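Transferrin binding protein B (Actinobacillus suis, PDB 3PQU) probably binds host transferrin at the bacterial surface as an outer-membrane lipoprotein, a step in the acquisition of iron. Local coordinates at residues T333-D338 and A349-N354; D429-G434 and A496-N501. All blocks are in the same frame, centred on the assembly; numbering follows the deposited sequence.

Contact 1: residues T333-D338 and A349-N354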
loop_
_atom_site.group_PDB
_atom_site.type_symbol
_atom_site.label_atom_id
_atom_site.label_comp_id
_atom_site.label_asym_id
_atom_site.label_seq_id
_atom_site.Cartn_x
_atom_site.Cartn_y
_atom_site.Cartn_z
ATOM N N THR A 333 -5.697 -12.443 13.969
ATOM C CA THR A 333 -5.836 -11.889 12.634
ATOM C C THR A 333 -6.188 -12.968 11.629
ATOM O O THR A 333 -6.003 -14.156 11.872
ATOM C CB THR A 333 -4.562 -11.176 12.187
ATOM O OG1 THR A 333 -3.469 -12.098 12.187
ATOM C CG2 THR A 333 -4.241 -10.027 13.138
ATOM N N GLU A 334 -6.711 -12.538 10.496
ATOM C CA GLU A 334 -6.988 -13.443 9.401
ATOM C C GLU A 334 -6.283 -12.917 8.153
ATOM O O GLU A 334 -6.414 -11.738 7.792
ATOM C CB GLU A 334 -8.492 -13.562 9.180
ATOM C CG GLU A 334 -8.867 -14.379 7.966
ATOM C CD GLU A 334 -10.337 -14.735 7.938
ATOM O OE1 GLU A 334 -10.926 -14.961 9.017
ATOM O OE2 GLU A 334 -10.907 -14.795 6.833
ATOM N N ARG A 335 -5.516 -13.783 7.506
ATOM C CA ARG A 335 -4.710 -13.369 6.365
ATOM C C ARG A 335 -5.586 -13.057 5.152
ATOM O O ARG A 335 -6.499 -13.815 4.850
ATOM C CB ARG A 335 -3.691 -14.451 6.022
ATOM C CG ARG A 335 -2.646 -13.980 5.057
ATOM C CD ARG A 335 -1.403 -14.859 5.103
ATOM N NE ARG A 335 -0.341 -14.255 4.302
ATOM C CZ ARG A 335 0.604 -13.454 4.784
ATOM N NH1 ARG A 335 0.644 -13.172 6.084
ATOM N NH2 ARG A 335 1.517 -12.943 3.969
ATOM N N ILE A 336 -5.322 -11.934 4.478
ATOM C CA ILE A 336 -6.073 -11.566 3.277
ATOM C C ILE A 336 -5.278 -11.652 1.978
ATOM O O ILE A 336 -5.851 -11.830 0.904
ATOM C CB ILE A 336 -6.670 -10.149 3.358
ATOM C CG1 ILE A 336 -5.595 -9.108 3.695
ATOM C CG2 ILE A 336 -7.807 -10.106 4.355
ATOM C CD1 ILE A 336 -6.072 -7.663 3.445
ATOM N N ILE A 337 -3.962 -11.524 2.080
ATOM C CA ILE A 337 -3.108 -11.396 0.905
ATOM C C ILE A 337 -1.831 -12.220 1.020
ATOM O O ILE A 337 -1.226 -12.301 2.086
ATOM C CB ILE A 337 -2.691 -9.914 0.695
ATOM C CG1 ILE A 337 -3.912 -9.040 0.414
ATOM C CG2 ILE A 337 -1.700 -9.790 -0.448
ATOM C CD1 ILE A 337 -3.591 -7.500 0.384
ATOM N N ASP A 338 -1.449 -12.853 -0.079
ATOM C CA ASP A 338 -0.096 -13.364 -0.240
ATOM C C ASP A 338 0.536 -12.579 -1.390
ATOM O O ASP A 338 -0.103 -12.361 -2.421
ATOM C CB ASP A 338 -0.089 -14.870 -0.555
ATOM C CG ASP A 338 -0.464 -15.728 0.644
ATOM O OD1 ASP A 338 -0.003 -15.431 1.760
ATOM O OD2 ASP A 338 -1.206 -16.717 0.465
ATOM N N ALA A 349 13.159 -15.661 0.229
ATOM C CA ALA A 349 11.916 -14.961 -0.089
ATOM C C ALA A 349 11.825 -13.597 0.588
ATOM O O ALA A 349 12.413 -13.370 1.642
ATOM C CB ALA A 349 10.710 -15.815 0.292
ATOM N N LYS A 350 11.071 -12.699 -0.028
ATOM C CA LYS A 350 10.858 -11.360 0.510
ATOM C C LYS A 350 9.421 -10.931 0.221
ATOM O O LYS A 350 8.825 -11.381 -0.760
ATOM C CB LYS A 350 11.840 -10.367 -0.129
ATOM C CG LYS A 350 13.297 -10.818 -0.100
ATOM C CD LYS A 350 14.214 -9.828 -0.811
ATOM C CE LYS A 350 15.676 -10.252 -0.704
ATOM N NZ LYS A 350 16.128 -10.360 0.715
ATOM N N GLU A 351 8.869 -10.050 1.052
ATOM C CA GLU A 351 7.502 -9.591 0.835
ATOM C C GLU A 351 7.444 -8.615 -0.333
ATOM O O GLU A 351 8.431 -7.942 -0.630
ATOM C CB GLU A 351 6.939 -8.934 2.100
ATOM C CG GLU A 351 6.904 -9.856 3.307
ATOM C CD GLU A 351 5.993 -11.050 3.113
ATOM O OE1 GLU A 351 5.083 -10.977 2.260
ATOM O OE2 GLU A 351 6.178 -12.063 3.823
ATOM N N LEU A 352 6.294 -8.563 -1.000
ATOM C CA LEU A 352 6.036 -7.560 -2.035
ATOM C C LEU A 352 4.924 -6.634 -1.568
ATOM O O LEU A 352 4.056 -7.048 -0.805
ATOM C CB LEU A 352 5.599 -8.226 -3.349
ATOM C CG LEU A 352 6.586 -9.115 -4.113
ATOM C CD1 LEU A 352 5.875 -9.854 -5.237
ATOM C CD2 LEU A 352 7.750 -8.297 -4.658
ATOM N N ASN A 353 4.943 -5.387 -2.022
ATOM C CA ASN A 353 3.814 -4.516 -1.790
ATOM C C ASN A 353 2.609 -4.975 -2.596
ATOM O O ASN A 353 2.694 -5.138 -3.807
ATOM C CB ASN A 353 4.168 -3.077 -2.158
ATOM C CG ASN A 353 5.224 -2.502 -1.243
ATOM O OD1 ASN A 353 5.222 -2.772 -0.043
ATOM N ND2 ASN A 353 6.136 -1.714 -1.803
ATOM N N ASN A 354 1.484 -5.172 -1.924
ATOM C CA ASN A 354 0.230 -5.453 -2.619
ATOM C C ASN A 354 -0.975 -4.892 -1.859
ATOM O O ASN A 354 -0.983 -4.888 -0.622
ATOM C CB ASN A 354 0.086 -6.955 -2.817
ATOM C CG ASN A 354 -1.054 -7.309 -3.731
ATOM O OD1 ASN A 354 -2.206 -7.392 -3.304
ATOM N ND2 ASN A 354 -0.745 -7.510 -4.998
HETATM O O HOH W 1 2.978 -13.028 1.446
HETATM O O HOH W 2 3.951 -12.433 5.325
#

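Contact 2: residues D429-G434 and A496-N501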
loop_
_atom_site.group_PDB
_atom_site.type_symbol
_atom_site.label_atom_id
_atom_site.label_comp_id
_atom_site.label_asym_id
_atom_site.label_seq_id
_atom_site.Cartn_x
_atom_site.Cartn_y
_atom_site.Cartn_z
ATOM N N ASP A 429 -14.241 -18.243 6.776
ATOM C CA ASP A 429 -15.593 -18.748 6.970
ATOM C C ASP A 429 -16.269 -19.119 5.650
ATOM O O ASP A 429 -17.403 -19.577 5.642
ATOM C CB ASP A 429 -16.447 -17.755 7.764
ATOM C CG ASP A 429 -16.708 -16.470 7.005
ATOM O OD1 ASP A 429 -16.229 -16.349 5.856
ATOM O OD2 ASP A 429 -17.391 -15.578 7.560
ATOM N N LYS A 430 -15.571 -18.917 4.536
ATOM C CA LYS A 430 -16.072 -19.366 3.238
ATOM C C LYS A 430 -15.260 -20.547 2.724
ATOM O O LYS A 430 -15.456 -20.986 1.596
ATOM C CB LYS A 430 -16.049 -18.234 2.207
ATOM C CG LYS A 430 -16.897 -17.027 2.570
ATOM C CD LYS A 430 -18.385 -17.327 2.472
ATOM C CE LYS A 430 -19.224 -16.104 2.832
ATOM N NZ LYS A 430 -19.087 -15.726 4.269
ATOM N N MET A 431 -14.350 -21.053 3.555
ATOM C CA MET A 431 -13.638 -22.290 3.254
ATOM C C MET A 431 -14.649 -23.430 3.206
ATOM O O MET A 431 -15.468 -23.567 4.115
ATOM C CB MET A 431 -12.578 -22.589 4.321
ATOM C CG MET A 431 -11.350 -21.681 4.277
ATOM S SD MET A 431 -10.377 -21.856 2.771
ATOM C CE MET A 431 -9.701 -23.515 2.971
ATOM N N PRO A 432 -14.600 -24.247 2.143
ATOM C CA PRO A 432 -15.524 -25.380 2.062
ATOM C C PRO A 432 -15.416 -26.249 3.305
ATOM O O PRO A 432 -14.312 -26.458 3.807
ATOM C CB PRO A 432 -15.018 -26.155 0.843
ATOM C CG PRO A 432 -14.285 -25.149 0.029
ATOM C CD PRO A 432 -13.657 -24.218 1.013
ATOM N N ALA A 433 -16.548 -26.731 3.805
ATOM C CA ALA A 433 -16.549 -27.713 4.884
ATOM C C ALA A 433 -16.636 -29.121 4.297
ATOM O O ALA A 433 -17.725 -29.676 4.162
ATOM C CB ALA A 433 -17.706 -27.457 5.825
ATOM N N GLY A 434 -15.487 -29.690 3.939
ATOM C CA GLY A 434 -15.442 -30.988 3.283
ATOM C C GLY A 434 -15.860 -30.892 1.827
ATOM O O GLY A 434 -16.552 -29.953 1.442
ATOM N N ALA A 496 0.909 -31.419 3.064
ATOM C CA ALA A 496 0.647 -30.222 3.850
ATOM C C ALA A 496 -0.639 -30.311 4.655
ATOM O O ALA A 496 -1.462 -31.201 4.454
ATOM C CB ALA A 496 0.629 -28.986 2.950
ATOM N N THR A 497 -0.803 -29.368 5.570
ATOM C CA THR A 497 -1.983 -29.327 6.409
ATOM C C THR A 497 -2.727 -28.009 6.228
ATOM O O THR A 497 -2.128 -26.928 6.234
ATOM C CB THR A 497 -1.621 -29.521 7.888
ATOM O OG1 THR A 497 -1.024 -30.812 8.068
ATOM C CG2 THR A 497 -2.863 -29.415 8.754
ATOM N N ILE A 498 -4.039 -28.110 6.058
ATOM C CA ILE A 498 -4.886 -26.935 5.960
ATOM C C ILE A 498 -5.117 -26.323 7.332
ATOM O O ILE A 498 -5.676 -26.960 8.225
ATOM C CB ILE A 498 -6.260 -27.285 5.372
ATOM C CG1 ILE A 498 -6.109 -27.945 4.001
ATOM C CG2 ILE A 498 -7.137 -26.043 5.308
ATOM C CD1 ILE A 498 -7.423 -28.310 3.356
ATOM N N ASN A 499 -4.681 -25.085 7.500
ATOM C CA ASN A 499 -4.999 -24.332 8.697
ATOM C C ASN A 499 -5.503 -22.959 8.279
ATOM O O ASN A 499 -4.775 -22.192 7.643
ATOM C CB ASN A 499 -3.774 -24.211 9.603
ATOM C CG ASN A 499 -4.114 -23.645 10.968
ATOM O OD1 ASN A 499 -5.137 -23.992 11.560
ATOM N ND2 ASN A 499 -3.256 -22.768 11.475
ATOM N N GLY A 500 -6.756 -22.665 8.616
ATOM C CA GLY A 500 -7.386 -21.414 8.233
ATOM C C GLY A 500 -7.716 -21.359 6.750
ATOM O O GLY A 500 -8.429 -22.213 6.229
ATOM N N ASN A 501 -7.205 -20.339 6.065
ATOM C CA ASN A 501 -7.408 -20.226 4.630
ATOM C C ASN A 501 -6.116 -20.457 3.858
ATOM O O ASN A 501 -5.986 -20.023 2.715
ATOM C CB ASN A 501 -8.013 -18.877 4.269
ATOM C CG ASN A 501 -7.236 -17.717 4.857
ATOM O OD1 ASN A 501 -6.139 -17.896 5.377
ATOM N ND2 ASN A 501 -7.806 -16.520 4.780
#

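Contact 1: residues T333-D338 and A349-N354
Ile337 lays both methyls, CG2 and CD1, on Asn354. CG2 lies at the amide, 3.8 Å from Asn354 OD1, and CD1 sits between that OD1 and the backbone O of Asn354, 3.8 Å from the latter. The side chain of Asn354 reaches the isoleucine because its CG is anti to the backbone N (chi1 -170°). Both residues are buried. The amide is held from its own side of the contact: Gly356 N binds OD1, and ND2 donates to Asp357 O.

The second link is polar and indirect. Arg335 NH2 and Glu351 OE1 are 4.4 Å apart, too far for a salt bridge. Two waters bridge them. Water 1 accepts from Arg335 NH2 at 2.9 Å and donates to Glu351 OE1. Water 2 takes a second bond from the same NH2 and donates to Glu351 OE2 at 2.7 Å. Arg335 NE meanwhile makes a salt bridge to Asp338 OD1 (2.8 Å, N-H...O angle 158°), and NH1 pairs with Glu163.

The contact joins strand 333-343 to the end of strand 349-351 and the loop that follows, in the C-lobe handle domain. Buried methyls pack on amide oxygens, and OD1 gets its hydrogen bond from Gly356 N. The charges are kept apart by water, which probably weakens their attraction, while Asp338 and Glu163 hold the guanidinium.

Contact 2: residues D429-G434 and A496-N501
This is an apolar packing contact in which one methionine meets the turn of the beta hairpin 492-499/502-508, at the edge of the C-lobe beta barrel. The loop between strands 413-424 and 436-448, which leads into the barrel, lies against that turn. Met431 carries the contact from the loop side. Ile498, Gly500 and Asn501 receive it.

The methionine chain is folded rather than extended. It bends at chi2 (-65°) and again at chi3 (-69°), which brings CG, SD and CE all close to the peptide of the turn. CG is 3.6 Å from Gly500 O, and CE is 3.7 Å from the same oxygen. The carbonyl is therefore met by both carbons that flank the sulfur. No hydrogen bond crosses between the two segments; the hold is by van der Waals packing.

Gly500 has a positive phi (72°), a backbone shape that favours glycine at this tight turn. Ile498, one residue before the strand ends, is buried and its CB points toward the loop. Phe537 of strand 531-538 touches both Met431 and Ile498, and Phe473 also packs on Met431. The thioether thus belongs to a larger apolar cluster.

Asn501 is buried and offers the methionine its CA and CB, while its amide turns elsewhere. OD1 accepts from Arg425 NH2, and ND2 donates to Thr426 O. The amide is thus held by two residues earlier in the same loop, and ND2 also meets Arg335 O of the handle. Met431 SD lies 3.9 Å from Asn501 CA and 4.1 Å from Asn501 CB, while Met431 CE comes within 4.3 Å of Ile498 CG2.

Overall arrangement
Contact 1 lies nearer the middle of the chain, its centre about 11 Å from the chain's centre, and that of contact 2 lies about 27 Å out. Both are partly buried. They hold different elements: contact 1 works within the C-lobe handle, contact 2 between a loop and a hairpin turn of the C-lobe barrel. Contact 1 has methyls packed on an amide, plus water-bridged charges; contact 2 is packing around one thioether. Their centres are about 18 Å apart, yet they meet directly. Asn501 ND2 probably donates to Arg335 O at 3.0 Å, which links handle to barrel. Arg425 serves both, pairing with Asp338 and with Asn501.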